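Local structure of periplasmic solute binding protein (Candidatus liberibacter, 5AFS) at residues A[11-16]-A[247-252]; A[60-65]-A[105-110]; A[242-247]-A[267-272]; A[168-173]-A[217-222]. The protein binds zinc and manganese ions in the periplasm and probably hands them to an ABC-type uptake transporter, as other cluster 9 solute-binding proteins do. All coordinates share one frame; numbering follows the deposited sequence.

Contact 1 of 4, residues A[11-16]-A[247-252]. With ZN (zinc ion), chain G; SO4 (sulfate ion), chain C.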
loop_
_atom_site.group_PDB
_atom_site.type_symbol
_atom_site.label_atom_id
_atom_site.label_comp_id
_atom_site.label_asym_id
_atom_site.label_seq_id
_atom_site.Cartn_x
_atom_site.Cartn_y
_atom_site.Cartn_z
ATOM N N PHE A 11 4.434 -3.824 8.554
ATOM C CA PHE A 11 3.390 -4.716 8.042
ATOM C C PHE A 11 3.814 -5.508 6.804
ATOM O O PHE A 11 4.916 -5.318 6.291
ATOM C CB PHE A 11 2.055 -3.955 7.846
ATOM C CG PHE A 11 1.969 -3.116 6.590
ATOM C CD1 PHE A 11 2.868 -2.085 6.348
ATOM C CD2 PHE A 11 0.928 -3.320 5.680
ATOM C CE1 PHE A 11 2.759 -1.292 5.215
ATOM C CE2 PHE A 11 0.820 -2.539 4.541
ATOM C CZ PHE A 11 1.735 -1.521 4.306
ATOM N N SER A 12 2.937 -6.400 6.344
ATOM C CA SER A 12 3.306 -7.450 5.393
ATOM C C SER A 12 3.901 -6.901 4.095
ATOM O O SER A 12 4.845 -7.462 3.547
ATOM C CB SER A 12 2.100 -8.361 5.077
ATOM O OG SER A 12 0.987 -7.631 4.547
ATOM N N ILE A 13 3.361 -5.798 3.603
ATOM C CA ILE A 13 3.862 -5.225 2.356
ATOM C C ILE A 13 5.344 -4.834 2.485
ATOM O O ILE A 13 6.157 -5.154 1.611
ATOM C CB ILE A 13 2.977 -4.043 1.900
ATOM C CG1 ILE A 13 1.611 -4.593 1.469
ATOM C CG2 ILE A 13 3.632 -3.256 0.773
ATOM C CD1 ILE A 13 0.650 -3.553 0.964
ATOM N N ILE A 14 5.698 -4.172 3.583
ATOM C CA ILE A 14 7.071 -3.719 3.780
ATOM C C ILE A 14 7.993 -4.911 4.047
ATOM O O ILE A 14 9.121 -4.959 3.540
ATOM C CB ILE A 14 7.153 -2.629 4.872
ATOM C CG1 ILE A 14 6.471 -1.354 4.362
ATOM C CG2 ILE A 14 8.599 -2.334 5.247
ATOM C CD1 ILE A 14 6.342 -0.240 5.386
ATOM N N GLY A 15 7.502 -5.884 4.808
ATOM C CA GLY A 15 8.242 -7.124 5.046
ATOM C C GLY A 15 8.635 -7.840 3.774
ATOM O O GLY A 15 9.790 -8.239 3.601
ATOM N N ASP A 16 7.683 -7.981 2.866
ATOM C CA ASP A 16 7.941 -8.667 1.615
ATOM C C ASP A 16 8.944 -7.891 0.731
ATOM O O ASP A 16 9.842 -8.487 0.131
ATOM C CB ASP A 16 6.644 -8.912 0.856
ATOM C CG ASP A 16 6.880 -9.632 -0.447
ATOM O OD1 ASP A 16 7.208 -10.838 -0.407
ATOM O OD2 ASP A 16 6.772 -8.980 -1.504
ATOM N N ASP A 247 -4.474 -3.305 1.425
ATOM C CA ASP A 247 -4.029 -2.989 2.798
ATOM C C ASP A 247 -3.202 -4.107 3.435
ATOM O O ASP A 247 -2.600 -3.920 4.486
ATOM C CB ASP A 247 -5.229 -2.637 3.702
ATOM C CG ASP A 247 -5.574 -1.135 3.707
ATOM O OD1 ASP A 247 -4.807 -0.262 3.246
ATOM O OD2 ASP A 247 -6.638 -0.777 4.231
ATOM N N SER A 248 -3.165 -5.268 2.795
ATOM C CA SER A 248 -2.462 -6.419 3.333
ATOM C C SER A 248 -2.185 -7.387 2.210
ATOM O O SER A 248 -2.950 -7.467 1.252
ATOM C CB SER A 248 -3.344 -7.118 4.385
ATOM O OG SER A 248 -2.772 -8.341 4.819
ATOM N N LEU A 249 -1.103 -8.143 2.329
ATOM C CA LEU A 249 -0.899 -9.289 1.453
ATOM C C LEU A 249 -1.993 -10.298 1.755
ATOM O O LEU A 249 -2.515 -10.339 2.871
ATOM C CB LEU A 249 0.473 -9.914 1.677
ATOM C CG LEU A 249 1.687 -9.021 1.389
ATOM C CD1 LEU A 249 2.983 -9.805 1.541
ATOM C CD2 LEU A 249 1.609 -8.410 0.006
ATOM N N SER A 250 -2.371 -11.092 0.762
ATOM C CA SER A 250 -3.296 -12.197 1.004
ATOM C C SER A 250 -2.578 -13.267 1.810
ATOM O O SER A 250 -1.357 -13.195 2.003
ATOM C CB SER A 250 -3.775 -12.803 -0.313
ATOM O OG SER A 250 -2.742 -13.545 -0.942
ATOM N N LYS A 251 -3.328 -14.264 2.266
ATOM C CA LYS A 251 -2.721 -15.496 2.770
ATOM C C LYS A 251 -1.863 -16.128 1.656
ATOM O O LYS A 251 -2.029 -15.778 0.482
ATOM C CB LYS A 251 -3.793 -16.466 3.282
ATOM C CG LYS A 251 -4.809 -16.922 2.244
ATOM C CD LYS A 251 -5.731 -18.018 2.773
ATOM C CE LYS A 251 -7.000 -17.478 3.418
ATOM N NZ LYS A 251 -6.765 -16.739 4.689
ATOM N N PRO A 252 -0.934 -17.040 2.018
ATOM C CA PRO A 252 0.027 -17.586 1.045
ATOM C C PRO A 252 -0.591 -18.287 -0.168
ATOM O O PRO A 252 -0.033 -18.224 -1.255
ATOM C CB PRO A 252 0.849 -18.577 1.886
ATOM C CG PRO A 252 0.752 -18.034 3.284
ATOM C CD PRO A 252 -0.665 -17.551 3.380
HETATM ZN ZN ZN G . -6.055 1.153 4.034
HETATM S S SO4 C . -7.129 -13.796 1.682
HETATM O O1 SO4 C . -5.893 -13.438 2.396
HETATM O O2 SO4 C . -6.824 -14.668 0.522
HETATM O O3 SO4 C . -7.810 -12.569 1.230
HETATM O O4 SO4 C . -8.026 -14.517 2.615
#
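The first turn of helix 12-22 lies against the irregular chain 247-252, with Ser12 and Leu249 closest at 6.0 Å between their CA atoms. One hydrogen bond joins the two: Leu249 N donates to Ser12 OG at 3.1 Å, nearly straight at 175°. Ser12 OG stands between its own backbone N and carbonyl carbon (chi1 58°), which turns it to the loop. Leu249 CD1 reaches Asp16 CB at 3.8 Å, and its CD2 meets Ile13 CG1 at 4.1 Å, the two side chains set at a slant. The carboxylate of Asp16 is engaged elsewhere, by the backbone N of Tyr259. Phe11, the N-cap residue, brings its ring edge to the loop, with CE2 3.7 Å from Asp247 O. Helix 12-22 follows strand 6-9 of the four-stranded parallel sheet, while 247-252 leaves the second half of the protein, so the contact lies where the two lobes of this solute-binding fold meet. Asp247 turns its side chain away from the helix and holds the zinc ion with OD1 and OD2, each at 2.0 Å. His39, His106 and Glu172 complete the site. Ser248 OG donates to Leu249 O at 2.8 Å and is also bonded to Gly35 N.

Contact 2 of 4, residues A[60-65]-A[105-110]. With ZN (zinc ion), chain G.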
loop_
_atom_site.group_PDB
_atom_site.type_symbol
_atom_site.label_atom_id
_atom_site.label_comp_id
_atom_site.label_asym_id
_atom_site.label_seq_id
_atom_site.Cartn_x
_atom_site.Cartn_y
_atom_site.Cartn_z
ATOM N N ASN A 60 6.094 2.610 7.425
ATOM C CA ASN A 60 5.531 3.306 6.282
ATOM C C ASN A 60 5.585 4.809 6.469
ATOM O O ASN A 60 5.935 5.553 5.543
ATOM C CB ASN A 60 4.074 2.880 6.081
ATOM C CG ASN A 60 3.526 3.291 4.726
ATOM O OD1 ASN A 60 3.816 2.649 3.707
ATOM N ND2 ASN A 60 2.711 4.355 4.707
ATOM N N GLY A 61 5.241 5.261 7.670
ATOM C CA GLY A 61 5.041 6.682 7.900
ATOM C C GLY A 61 3.707 7.086 7.299
ATOM O O GLY A 61 2.810 6.256 7.159
ATOM N N LEU A 62 3.573 8.364 6.945
ATOM C CA LEU A 62 2.295 8.919 6.498
ATOM C C LEU A 62 1.174 8.541 7.477
ATOM O O LEU A 62 0.024 8.319 7.081
ATOM C CB LEU A 62 1.978 8.465 5.068
ATOM C CG LEU A 62 3.040 8.821 4.022
ATOM C CD1 LEU A 62 2.708 8.251 2.652
ATOM C CD2 LEU A 62 3.233 10.324 3.919
ATOM N N HIS A 63 1.550 8.455 8.756
ATOM C CA HIS A 63 0.651 8.166 9.871
ATOM C C HIS A 63 0.041 6.774 9.862
ATOM O O HIS A 63 -0.874 6.502 10.644
ATOM C CB HIS A 63 -0.452 9.241 9.997
ATOM C CG HIS A 63 0.066 10.586 10.401
ATOM N ND1 HIS A 63 -0.745 11.572 10.921
ATOM C CD2 HIS A 63 1.315 11.109 10.363
ATOM C CE1 HIS A 63 -0.019 12.646 11.177
ATOM N NE2 HIS A 63 1.235 12.391 10.851
ATOM N N LEU A 64 0.551 5.877 9.021
ATOM C CA LEU A 64 -0.014 4.528 8.963
ATOM C C LEU A 64 0.009 3.885 10.345
ATOM O O LEU A 64 -0.975 3.274 10.780
ATOM C CB LEU A 64 0.764 3.635 7.982
ATOM C CG LEU A 64 0.213 2.211 7.899
ATOM C CD1 LEU A 64 -1.183 2.214 7.287
ATOM C CD2 LEU A 64 1.146 1.300 7.126
ATOM N N GLU A 65 1.145 4.024 11.023
ATOM C CA GLU A 65 1.380 3.341 12.281
ATOM C C GLU A 65 1.025 4.192 13.509
ATOM O O GLU A 65 1.391 3.833 14.634
ATOM C CB GLU A 65 2.847 2.894 12.366
ATOM C CG GLU A 65 3.256 1.847 11.336
ATOM C CD GLU A 65 3.798 2.435 10.033
ATOM O OE1 GLU A 65 3.876 3.674 9.894
ATOM O OE2 GLU A 65 4.155 1.636 9.143
ATOM N N PRO A 105 -2.172 7.305 3.814
ATOM C CA PRO A 105 -0.972 6.474 3.959
ATOM C C PRO A 105 -0.632 5.513 2.813
ATOM O O PRO A 105 0.456 4.944 2.818
ATOM C CB PRO A 105 -1.273 5.664 5.214
ATOM C CG PRO A 105 -2.759 5.552 5.234
ATOM C CD PRO A 105 -3.281 6.826 4.658
ATOM N N HIS A 106 -1.526 5.344 1.844
ATOM C CA HIS A 106 -1.439 4.218 0.884
ATOM C C HIS A 106 -0.488 4.462 -0.302
ATOM O O HIS A 106 -0.813 4.146 -1.453
ATOM C CB HIS A 106 -2.841 3.882 0.347
ATOM C CG HIS A 106 -3.849 3.559 1.410
ATOM N ND1 HIS A 106 -4.769 4.478 1.867
ATOM C CD2 HIS A 106 -4.103 2.410 2.082
ATOM C CE1 HIS A 106 -5.536 3.914 2.785
ATOM N NE2 HIS A 106 -5.157 2.657 2.928
ATOM N N ALA A 107 0.694 4.988 -0.014
ATOM C CA ALA A 107 1.660 5.371 -1.039
ATOM C C ALA A 107 2.231 4.213 -1.863
ATOM O O ALA A 107 2.705 4.422 -2.967
ATOM C CB ALA A 107 2.789 6.166 -0.405
ATOM N N TRP A 108 2.171 3.004 -1.329
ATOM C CA TRP A 108 2.708 1.821 -1.992
ATOM C C TRP A 108 1.903 1.372 -3.229
ATOM O O TRP A 108 2.389 0.537 -4.002
ATOM C CB TRP A 108 2.820 0.653 -0.988
ATOM C CG TRP A 108 1.497 0.202 -0.446
ATOM C CD1 TRP A 108 0.628 -0.663 -1.034
ATOM C CD2 TRP A 108 0.891 0.604 0.790
ATOM N NE1 TRP A 108 -0.484 -0.828 -0.244
ATOM C CE2 TRP A 108 -0.352 -0.057 0.879
ATOM C CE3 TRP A 108 1.275 1.460 1.823
ATOM C CZ2 TRP A 108 -1.212 0.099 1.970
ATOM C CZ3 TRP A 108 0.414 1.623 2.909
ATOM C CH2 TRP A 108 -0.815 0.936 2.971
ATOM N N MET A 109 0.682 1.896 -3.402
ATOM C CA MET A 109 -0.142 1.587 -4.585
ATOM C C MET A 109 0.240 2.538 -5.716
ATOM O O MET A 109 -0.508 3.452 -6.069
ATOM C CB MET A 109 -1.641 1.717 -4.281
ATOM C CG MET A 109 -2.165 0.784 -3.200
ATOM S SD MET A 109 -1.868 -0.965 -3.496
ATOM C CE MET A 109 -2.724 -1.189 -5.064
ATOM N N SER A 110 1.429 2.321 -6.257
ATOM C CA SER A 110 2.036 3.197 -7.247
ATOM C C SER A 110 3.317 2.550 -7.750
ATOM O O SER A 110 4.115 2.049 -6.957
ATOM C CB SER A 110 2.359 4.557 -6.636
ATOM O OG SER A 110 3.404 5.229 -7.336
HETATM ZN ZN ZN G . -6.055 1.153 4.034
#
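Asn60 and Pro105 make the one hydrogen bond between 60-65 and 105-110. Asn60 ND2 donates to Pro105 O at 3.0 Å, bent to 143° at the hydrogen. It arrives in the carbonyl plane, on a lone pair. The same amide nitrogen also donates to Gly61 O at 3.1 Å, from above that carbonyl's plane. Leu64 N meets Gly61 O from the opposite face and closes a type I' turn. The Asn60 amide stands at 80° to the Trp108 ring, and OD1 lies at the ring edge, 3.4 Å from CE3. Tyr117 OH binds OD1 as well, so both ends of the amide are held.

Apolar contacts flank this bond. Leu62 CD1 touches Ala107 CB at 3.7 Å, and Leu64 CB touches Pro105 CB at 4.0 Å. Leu64 CG is anti to its backbone N (chi1 180°), which brings CD1 to Pro105 CB as well, the two side chains crossing at about a right angle.

Further out, Glu65 grips the start of its own loop. Its OE2 accepts from Asn60 N at 2.8 Å, and its OE1 accepts from Gly61 N. On the other segment, Trp108 NE1 donates to Val246 O. His106 points away from 60-65 and binds the zinc ion through NE2 at 2.1 Å; its ND1 is bonded to Asn104 OD1. With ND1 tied in this way and Pro105 CG above one ring face, near its rim, the imidazole is oriented with NE2 toward the metal. Zinc binding would be expected to polarise the ring and strengthen the bond at ND1.

Contact 3 of 4, residues A[242-247]-A[267-272]. With ZN (zinc ion), chain G; SO4 (sulfate ion), chain C.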
loop_
_atom_site.group_PDB
_atom_site.type_symbol
_atom_site.label_atom_id
_atom_site.label_comp_id
_atom_site.label_asym_id
_atom_site.label_seq_id
_atom_site.Cartn_x
_atom_site.Cartn_y
_atom_site.Cartn_z
ATOM N N GLY A 242 -15.858 -5.661 -7.999
ATOM C CA GLY A 242 -15.180 -6.746 -7.288
ATOM C C GLY A 242 -14.175 -6.265 -6.250
ATOM O O GLY A 242 -14.154 -5.084 -5.891
ATOM N N VAL A 243 -13.339 -7.194 -5.783
ATOM C CA VAL A 243 -12.478 -6.989 -4.626
ATOM C C VAL A 243 -11.028 -6.754 -5.052
ATOM O O VAL A 243 -10.438 -7.572 -5.762
ATOM C CB VAL A 243 -12.539 -8.178 -3.629
ATOM C CG1 VAL A 243 -11.577 -7.964 -2.473
ATOM C CG2 VAL A 243 -13.948 -8.370 -3.063
ATOM N N LEU A 244 -10.467 -5.625 -4.608
ATOM C CA LEU A 244 -9.035 -5.326 -4.762
ATOM C C LEU A 244 -8.247 -5.646 -3.485
ATOM O O LEU A 244 -8.803 -5.643 -2.377
ATOM C CB LEU A 244 -8.827 -3.851 -5.098
ATOM C CG LEU A 244 -9.614 -3.276 -6.278
ATOM C CD1 LEU A 244 -9.351 -1.785 -6.401
ATOM C CD2 LEU A 244 -9.274 -3.990 -7.566
ATOM N N TYR A 245 -6.948 -5.901 -3.655
ATOM C CA TYR A 245 -6.026 -6.111 -2.543
ATOM C C TYR A 245 -5.124 -4.896 -2.410
ATOM O O TYR A 245 -4.382 -4.564 -3.345
ATOM C CB TYR A 245 -5.179 -7.370 -2.766
ATOM C CG TYR A 245 -5.925 -8.647 -2.465
ATOM C CD1 TYR A 245 -6.791 -9.211 -3.396
ATOM C CD2 TYR A 245 -5.775 -9.282 -1.241
ATOM C CE1 TYR A 245 -7.482 -10.377 -3.110
ATOM C CE2 TYR A 245 -6.461 -10.442 -0.949
ATOM C CZ TYR A 245 -7.308 -10.988 -1.887
ATOM O OH TYR A 245 -7.986 -12.146 -1.585
ATOM N N VAL A 246 -5.192 -4.233 -1.255
ATOM C CA VAL A 246 -4.432 -2.994 -1.018
ATOM C C VAL A 246 -3.788 -2.867 0.373
ATOM O O VAL A 246 -2.679 -2.343 0.487
ATOM C CB VAL A 246 -5.292 -1.720 -1.265
ATOM C CG1 VAL A 246 -5.783 -1.669 -2.701
ATOM C CG2 VAL A 246 -6.470 -1.644 -0.291
ATOM N N ASP A 247 -4.474 -3.305 1.425
ATOM C CA ASP A 247 -4.029 -2.989 2.798
ATOM C C ASP A 247 -3.202 -4.107 3.435
ATOM O O ASP A 247 -2.600 -3.920 4.486
ATOM C CB ASP A 247 -5.229 -2.637 3.702
ATOM C CG ASP A 247 -5.574 -1.135 3.707
ATOM O OD1 ASP A 247 -4.807 -0.262 3.246
ATOM O OD2 ASP A 247 -6.638 -0.777 4.231
ATOM N N LEU A 267 -4.053 -4.060 -10.081
ATOM C CA LEU A 267 -4.023 -3.284 -11.327
ATOM C C LEU A 267 -4.621 -4.069 -12.486
ATOM O O LEU A 267 -5.256 -3.490 -13.362
ATOM C CB LEU A 267 -2.606 -2.836 -11.693
ATOM C CG LEU A 267 -2.123 -1.540 -11.041
ATOM C CD1 LEU A 267 -2.343 -1.516 -9.532
ATOM C CD2 LEU A 267 -0.649 -1.328 -11.364
ATOM N N THR A 268 -4.404 -5.378 -12.509
ATOM C CA THR A 268 -5.017 -6.213 -13.540
ATOM C C THR A 268 -6.517 -6.116 -13.457
ATOM O O THR A 268 -7.212 -5.966 -14.480
ATOM C CB THR A 268 -4.616 -7.686 -13.398
ATOM O OG1 THR A 268 -3.234 -7.818 -13.723
ATOM C CG2 THR A 268 -5.433 -8.559 -14.334
ATOM N N LYS A 269 -7.023 -6.205 -12.237
ATOM C CA LYS A 269 -8.453 -6.161 -12.042
ATOM C C LYS A 269 -9.005 -4.803 -12.434
ATOM O O LYS A 269 -10.075 -4.727 -13.022
ATOM C CB LYS A 269 -8.817 -6.505 -10.614
ATOM C CG LYS A 269 -10.299 -6.713 -10.437
ATOM C CD LYS A 269 -10.585 -7.616 -9.258
ATOM C CE LYS A 269 -12.069 -7.855 -9.152
ATOM N NZ LYS A 269 -12.617 -8.653 -10.276
ATOM N N ILE A 270 -8.262 -3.737 -12.135
ATOM C CA ILE A 270 -8.666 -2.399 -12.555
ATOM C C ILE A 270 -8.681 -2.292 -14.082
ATOM O O ILE A 270 -9.665 -1.809 -14.638
ATOM C CB ILE A 270 -7.775 -1.287 -11.955
ATOM C CG1 ILE A 270 -7.987 -1.186 -10.443
ATOM C CG2 ILE A 270 -8.093 0.053 -12.593
ATOM C CD1 ILE A 270 -6.826 -0.555 -9.709
ATOM N N VAL A 271 -7.615 -2.726 -14.766
ATOM C CA VAL A 271 -7.608 -2.621 -16.240
ATOM C C VAL A 271 -8.752 -3.400 -16.860
ATOM O O VAL A 271 -9.363 -2.938 -17.810
ATOM C CB VAL A 271 -6.334 -3.118 -16.989
ATOM C CG1 VAL A 271 -5.448 -1.976 -17.358
ATOM C CG2 VAL A 271 -5.561 -4.165 -16.241
ATOM N N ASP A 272 -9.007 -4.589 -16.330
ATOM C CA ASP A 272 -10.027 -5.475 -16.871
ATOM C C ASP A 272 -11.459 -4.964 -16.700
ATOM O O ASP A 272 -12.364 -5.537 -17.293
ATOM C CB ASP A 272 -9.876 -6.885 -16.284
ATOM C CG ASP A 272 -8.634 -7.603 -16.797
ATOM O OD1 ASP A 272 -8.002 -7.112 -17.751
ATOM O OD2 ASP A 272 -8.277 -8.660 -16.248
HETATM ZN ZN ZN G . -6.055 1.153 4.034
HETATM S S SO4 C . -7.129 -13.796 1.682
HETATM O O1 SO4 C . -5.893 -13.438 2.396
HETATM O O2 SO4 C . -6.824 -14.668 0.522
HETATM O O3 SO4 C . -7.810 -12.569 1.230
HETATM O O4 SO4 C . -8.026 -14.517 2.615
#
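Val271 N donates to Leu267 O at 2.8 Å, in the helical turn that presents Lys269 and Ile270 to strand residues 242-244. No hydrogen bond joins 242-247 to 267-272. Their contact is made chiefly by the aliphatic chain of Lys269, against Leu244 and the strand backbone.

The lysine chain runs back along the strand, from Leu244 to Gly242. Its CG is anti to the backbone N (chi1 -170°), and the chain stays extended until it bends at its last torsion. CD comes 3.5 Å from Val243 O. Gly242 has no side chain, and Lys269 CE lies directly against its CA, at 3.8 Å. Leu244 crosses the lysine obliquely. Its CD2 packs on Lys269 CB at 4.0 Å and on Ile270 CG1 at 4.2 Å. Beyond this, Ile270 touches Leu178 of helix 176-182, and Leu244 touches Phe219 of the neighbouring strand 217-221.

The axes of strand 242-244 and helix 267-272 approach to 8.9 Å, at 144° between their directions. Past the strand, Tyr245 OH and Lys251 N both donate to a sulfate ion, probably from the crystallisation liquor. The chain loses regular structure here and reaches Asp247, a zinc ligand. Strand 239-244 is thus followed by a loop bearing the metal ligand, then by the C-terminal helix 259-274 packed back on that strand: the alpha/beta layering of the C-terminal lobe in cluster 9 solute-binding proteins.

Contact 4 of 4, residues A[168-173]-A[217-222]. With ZN (zinc ion), chain G.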
loop_
_atom_site.group_PDB
_atom_site.type_symbol
_atom_site.label_atom_id
_atom_site.label_comp_id
_atom_site.label_asym_id
_atom_site.label_seq_id
_atom_site.Cartn_x
_atom_site.Cartn_y
_atom_site.Cartn_z
ATOM N N PHE A 168 -10.689 6.142 -10.881
ATOM C CA PHE A 168 -10.633 4.966 -10.010
ATOM C C PHE A 168 -11.617 5.231 -8.885
ATOM O O PHE A 168 -11.417 6.164 -8.107
ATOM C CB PHE A 168 -9.240 4.742 -9.401
ATOM C CG PHE A 168 -8.132 4.551 -10.403
ATOM C CD1 PHE A 168 -8.355 3.925 -11.631
ATOM C CD2 PHE A 168 -6.839 4.969 -10.095
ATOM C CE1 PHE A 168 -7.316 3.747 -12.531
ATOM C CE2 PHE A 168 -5.802 4.805 -10.996
ATOM C CZ PHE A 168 -6.039 4.187 -12.216
ATOM N N VAL A 169 -12.673 4.423 -8.802
ATOM C CA VAL A 169 -13.662 4.544 -7.724
ATOM C C VAL A 169 -13.636 3.310 -6.822
ATOM O O VAL A 169 -13.834 2.180 -7.275
ATOM C CB VAL A 169 -15.088 4.798 -8.269
ATOM C CG1 VAL A 169 -16.060 5.088 -7.130
ATOM C CG2 VAL A 169 -15.069 5.978 -9.228
ATOM N N THR A 170 -13.382 3.545 -5.540
ATOM C CA THR A 170 -13.164 2.470 -4.582
ATOM C C THR A 170 -13.931 2.771 -3.290
ATOM O O THR A 170 -14.576 3.810 -3.168
ATOM C CB THR A 170 -11.659 2.330 -4.262
ATOM O OG1 THR A 170 -11.170 3.556 -3.709
ATOM C CG2 THR A 170 -10.856 2.002 -5.512
ATOM N N SER A 171 -13.861 1.862 -2.332
ATOM C CA SER A 171 -14.519 2.048 -1.044
ATOM C C SER A 171 -13.602 2.855 -0.114
ATOM O O SER A 171 -13.906 4.001 0.203
ATOM C CB SER A 171 -14.903 0.688 -0.466
ATOM O OG SER A 171 -15.800 0.022 -1.342
ATOM N N GLU A 172 -12.474 2.275 0.299
ATOM C CA GLU A 172 -11.422 3.048 0.966
ATOM C C GLU A 172 -10.709 3.888 -0.086
ATOM O O GLU A 172 -10.630 3.484 -1.238
ATOM C CB GLU A 172 -10.404 2.127 1.649
ATOM C CG GLU A 172 -9.491 2.827 2.662
ATOM C CD GLU A 172 -8.278 1.994 3.049
ATOM O OE1 GLU A 172 -7.760 1.254 2.192
ATOM O OE2 GLU A 172 -7.820 2.082 4.205
ATOM N N GLY A 173 -10.177 5.041 0.312
ATOM C CA GLY A 173 -9.359 5.873 -0.577
ATOM C C GLY A 173 -7.952 5.299 -0.751
ATOM O O GLY A 173 -6.955 5.971 -0.486
ATOM N N PHE A 217 -17.946 1.797 -12.731
ATOM C CA PHE A 217 -17.507 0.763 -11.787
ATOM C C PHE A 217 -17.077 1.349 -10.447
ATOM O O PHE A 217 -16.502 2.439 -10.379
ATOM C CB PHE A 217 -16.362 -0.064 -12.393
ATOM C CG PHE A 217 -16.810 -1.058 -13.441
ATOM C CD1 PHE A 217 -17.225 -2.333 -13.077
ATOM C CD2 PHE A 217 -16.816 -0.718 -14.787
ATOM C CE1 PHE A 217 -17.627 -3.256 -14.037
ATOM C CE2 PHE A 217 -17.235 -1.624 -15.755
ATOM C CZ PHE A 217 -17.631 -2.899 -15.380
ATOM N N ILE A 218 -17.374 0.609 -9.385
ATOM C CA ILE A 218 -16.860 0.901 -8.050
ATOM C C ILE A 218 -16.428 -0.409 -7.411
ATOM O O ILE A 218 -17.142 -1.403 -7.498
ATOM C CB ILE A 218 -17.889 1.636 -7.143
ATOM C CG1 ILE A 218 -17.325 1.822 -5.725
ATOM C CG2 ILE A 218 -19.212 0.890 -7.088
ATOM C CD1 ILE A 218 -18.033 2.894 -4.914
ATOM N N PHE A 219 -15.255 -0.388 -6.781
ATOM C CA PHE A 219 -14.661 -1.562 -6.141
ATOM C C PHE A 219 -14.830 -1.506 -4.629
ATOM O O PHE A 219 -15.075 -0.440 -4.070
ATOM C CB PHE A 219 -13.158 -1.608 -6.437
ATOM C CG PHE A 219 -12.820 -1.722 -7.899
ATOM C CD1 PHE A 219 -12.770 -2.956 -8.514
ATOM C CD2 PHE A 219 -12.540 -0.594 -8.650
ATOM C CE1 PHE A 219 -12.454 -3.064 -9.866
ATOM C CE2 PHE A 219 -12.219 -0.688 -9.996
ATOM C CZ PHE A 219 -12.172 -1.931 -10.605
ATOM N N SER A 220 -14.706 -2.665 -3.987
ATOM C CA SER A 220 -14.377 -2.748 -2.565
ATOM C C SER A 220 -13.047 -3.489 -2.439
ATOM O O SER A 220 -12.414 -3.822 -3.449
ATOM C CB SER A 220 -15.488 -3.431 -1.759
ATOM O OG SER A 220 -15.581 -4.811 -2.042
ATOM N N GLU A 221 -12.608 -3.734 -1.211
ATOM C CA GLU A 221 -11.260 -4.248 -0.988
ATOM C C GLU A 221 -11.239 -5.398 0.016
ATOM O O GLU A 221 -12.244 -5.664 0.680
ATOM C CB GLU A 221 -10.339 -3.104 -0.561
ATOM C CG GLU A 221 -10.248 -1.968 -1.591
ATOM C CD GLU A 221 -11.258 -0.851 -1.351
ATOM O OE1 GLU A 221 -11.303 -0.356 -0.212
ATOM O OE2 GLU A 221 -11.995 -0.456 -2.299
ATOM N N SER A 222 -10.093 -6.079 0.115
ATOM C CA SER A 222 -10.016 -7.403 0.760
ATOM C C SER A 222 -10.244 -7.405 2.274
ATOM O O SER A 222 -10.512 -8.458 2.843
ATOM C CB SER A 222 -8.668 -8.081 0.452
ATOM O OG SER A 222 -7.574 -7.384 1.036
HETATM ZN ZN ZN G . -6.055 1.153 4.034
HETATM O O HOH W 1 -13.373 2.606 -10.826
HETATM O O HOH W 2 -9.264 -0.967 1.552
#
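Glu221 accepts two of the four direct hydrogen bonds between 168-173 and 217-222. Its two carboxylate oxygens accept from successive backbone nitrogens. OE2 takes Ser171 N at 3.0 Å on its syn lone pair, and OE1 takes Glu172 N at 2.9 Å, also on the syn side but 16° out of plane. A bend at chi2 (92°) lays the carboxylate alongside the corner of the chain at Ser171. OE1 has two further donors, Asn224 ND2 and a water. That water also donates to Glu172 OE1 at 2.8 Å, so it bridges two carboxylates whose like charges would otherwise probably repel.

Ser171 OG donates to Phe219 O at 2.9 Å, in the carbonyl plane and on a lone pair. Val169 O accepts from Phe219 N at 3.0 Å, and Ile218 CA adds a weaker CH...O contact to the same oxygen. At the far end a second water accepts from Val169 N and donates to Phe217 O, where the strands have splayed apart. Their axes diverge by 48°. Val169 CG1 and Ile218 CD1 meet at 3.7 Å beside these bonds.

Glu172 holds the zinc ion unevenly, with OE2 at 2.0 Å and OE1 at 2.5 Å; Asn193 N donates to OE2. Glu221 is therefore a second-shell residue that fixes the backbone of a metal ligand, at the C-terminal ends of neighbouring strands in the metal site of a ZnuA-type binding protein.

How the contacts relate
All four contacts hold a ligand of one zinc ion, three residues in all. Contact 1 and contact 3 share Asp247, contact 2 holds His106, and contact 4 holds Glu172; His39 is the remaining protein ligand. Between ligands, Asp247 OD1 lies 3.0 Å from His106 NE2, and Asp247 OD2 lies 3.1 Å from Glu172 OE1, a like-charge pair bridged by the metal. Trp108 NE1 of contact 2 probably hydrogen-bonds Val246 O of contact 3 at 2.8 Å, just before Asp247. Contacts 3 and 4 are the closest pair, centres about 9 Å apart, on neighbouring strands where Leu244 N probably bonds Ser220 O. Contacts 1 and 4 are about 19 Å apart, centre to centre.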